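Local coordinates for chorismate mutase (Helicobacter pylori, PDB 6AL9) that catalyses the rearrangement of chorismate to prephenate, the branch-point step towards phenylalanine and tyrosine, at the interface of chains A and B. Coordinates in Å, arbitrary orientation; residue numbers count along the deposited sequence, not the author numbering. Chains: chain A/B, Chorismate mutase.

The interface of chains A and B. Residues chain A 30, 55, 58-59, 76; chain B 16-17, 20-21, 24.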
# COMPACT_ATOMS: atom_id res chain seq x y z
N ARG A 30 1.25 3.00 -9.84
CA ARG A 30 2.22 1.91 -9.81
C ARG A 30 1.72 0.74 -10.65
O ARG A 30 2.54 0.02 -11.26
CB ARG A 30 2.49 1.48 -8.37
CG ARG A 30 3.69 0.56 -8.20
CD ARG A 30 3.65 -0.11 -6.84
NE ARG A 30 4.94 -0.67 -6.46
CZ ARG A 30 5.40 -1.85 -6.85
NH1 ARG A 30 4.67 -2.64 -7.66
NH2 ARG A 30 6.59 -2.25 -6.44
N ILE A 55 13.73 -5.00 -4.24
CA ILE A 55 12.84 -3.95 -3.73
C ILE A 55 12.77 -3.95 -2.20
O ILE A 55 13.05 -2.94 -1.55
CB ILE A 55 11.43 -4.07 -4.35
CG1 ILE A 55 11.50 -3.59 -5.81
CG2 ILE A 55 10.40 -3.27 -3.56
CD1 ILE A 55 10.20 -3.68 -6.57
N ARG A 58 16.17 -3.01 -0.52
CA ARG A 58 16.38 -1.57 -0.67
C ARG A 58 15.49 -0.79 0.30
O ARG A 58 15.98 0.03 1.07
CB ARG A 58 16.15 -1.12 -2.13
CG ARG A 58 16.42 0.36 -2.37
CD ARG A 58 16.03 0.84 -3.77
NE ARG A 58 14.57 0.95 -3.95
CZ ARG A 58 13.81 1.94 -3.50
NH1 ARG A 58 14.34 2.93 -2.78
NH2 ARG A 58 12.50 1.94 -3.72
N LEU A 59 14.20 -1.08 0.31
CA LEU A 59 13.27 -0.38 1.23
C LEU A 59 13.60 -0.60 2.72
O LEU A 59 13.43 0.30 3.54
CB LEU A 59 11.82 -0.75 0.95
CG LEU A 59 11.31 -0.24 -0.40
CD1 LEU A 59 10.08 -0.95 -0.91
CD2 LEU A 59 11.04 1.26 -0.29
N TYR A 76 4.26 -5.48 0.96
CA TYR A 76 4.68 -5.66 -0.42
C TYR A 76 4.33 -7.02 -0.98
O TYR A 76 4.15 -7.13 -2.18
CB TYR A 76 6.16 -5.30 -0.64
CG TYR A 76 6.28 -3.83 -0.97
CD1 TYR A 76 5.99 -3.37 -2.25
CD2 TYR A 76 6.57 -2.90 0.01
CE1 TYR A 76 6.03 -2.03 -2.55
CE2 TYR A 76 6.63 -1.56 -0.29
CZ TYR A 76 6.35 -1.13 -1.58
OH TYR A 76 6.38 0.20 -1.90
N ILE B 16 8.78 2.99 -10.64
CA ILE B 16 8.36 2.09 -9.54
C ILE B 16 9.09 2.39 -8.22
O ILE B 16 8.46 2.54 -7.20
CB ILE B 16 8.66 0.62 -9.91
CG1 ILE B 16 7.78 0.16 -11.08
CG2 ILE B 16 8.55 -0.30 -8.71
CD1 ILE B 16 6.32 -0.04 -10.78
N ASP B 17 10.40 2.49 -8.26
CA ASP B 17 11.22 2.74 -7.06
C ASP B 17 10.83 4.04 -6.37
O ASP B 17 10.76 4.13 -5.14
CB ASP B 17 12.72 2.83 -7.45
CG ASP B 17 13.35 1.48 -7.80
OD1 ASP B 17 12.74 0.40 -7.66
OD2 ASP B 17 14.52 1.53 -8.23
N ASP B 20 7.62 3.48 -4.73
CA ASP B 20 7.78 2.70 -3.54
C ASP B 20 8.35 3.49 -2.37
O ASP B 20 7.97 3.25 -1.26
CB ASP B 20 8.60 1.45 -3.81
CG ASP B 20 7.82 0.41 -4.59
OD1 ASP B 20 6.57 0.44 -4.53
OD2 ASP B 20 8.44 -0.46 -5.25
N ASN B 21 9.25 4.44 -2.61
CA ASN B 21 9.69 5.39 -1.56
C ASN B 21 8.54 6.19 -1.00
O ASN B 21 8.38 6.29 0.22
CB ASN B 21 10.72 6.39 -2.11
CG ASN B 21 12.08 5.75 -2.44
OD1 ASN B 21 12.35 4.57 -2.18
ND2 ASN B 21 12.93 6.54 -3.02
N SER B 24 5.95 3.78 0.79
CA SER B 24 6.56 3.45 2.08
C SER B 24 6.46 4.59 3.06
O SER B 24 6.11 4.39 4.21
CB SER B 24 8.07 3.18 1.90
OG SER B 24 8.28 2.00 1.20
O HOH W 1 11.06 -0.24 -5.28
O HOH W 2 13.93 -0.96 -5.65
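B:Asp20 OD1, a carboxylate oxygen on the long helix 9-41, accepts hydrogen bonds from two residues of chain A. The enzyme is an all-helical type II chorismate mutase, and its two copies pack about a two-fold axis, so this patch has a twin with the chains exchanged. A:Arg30 NE gives one nearly straight bond to B:Asp20 OD1, at 2.8 Å. A:Arg30 NH2 gives a parallel bond to B:Asp20 OD2, also 2.8 Å. The guanidinium therefore meets the carboxylate side-on in a bidentate salt bridge. The two planes lie 27° apart, and OD2 is met on its syn lone pair. CG of A:Arg30 stands anti to the backbone N (chi1 -168°), and the chain runs extended from there, carrying NE across from helix 8-40. The phenol OH of A:Tyr76 brings the second donor to B:Asp20 OD1, at 2.7 Å. It comes from above the carboxylate plane, with the ring almost perpendicular to it. Together the three bonds fix the rotation of the carboxylate. A:Arg30 and A:Ile55 also line the pocket that holds p-hydroxybenzoic acid, so B:Asp20 of the partner chain may act from the second shell to hold A:Arg30 in position there.

A:Arg58, from helix 49-60, reaches the same helix of chain B at B:Asn21. Its chain bends at chi3 (73°). A:Arg58 NH1 then bonds B:Asn21 OD1 at 2.6 Å, within the guanidinium plane and on a lone pair of the amide oxygen. The amide plane itself is turned well away from that of the guanidinium. Two waters sit at the guanidinium edge. Water 1 lies 3.0 Å from A:Arg58 NH2 and links it to B:Asp17 OD1 and B:Asp20 OD2. Water 2 joins A:Arg58 NE to B:Asp17 OD1, so the carboxylate of B:Asp17 reaches this arginine through water.

Apolar groups flank the polar core. B:Ile16 CD1 packs on A:Arg30 CG at 3.7 Å, and A:Leu59 CD1 lies against B:Asp20 CB. B:Ser24 OG turns back to its own helix and donates to B:Asp20 O.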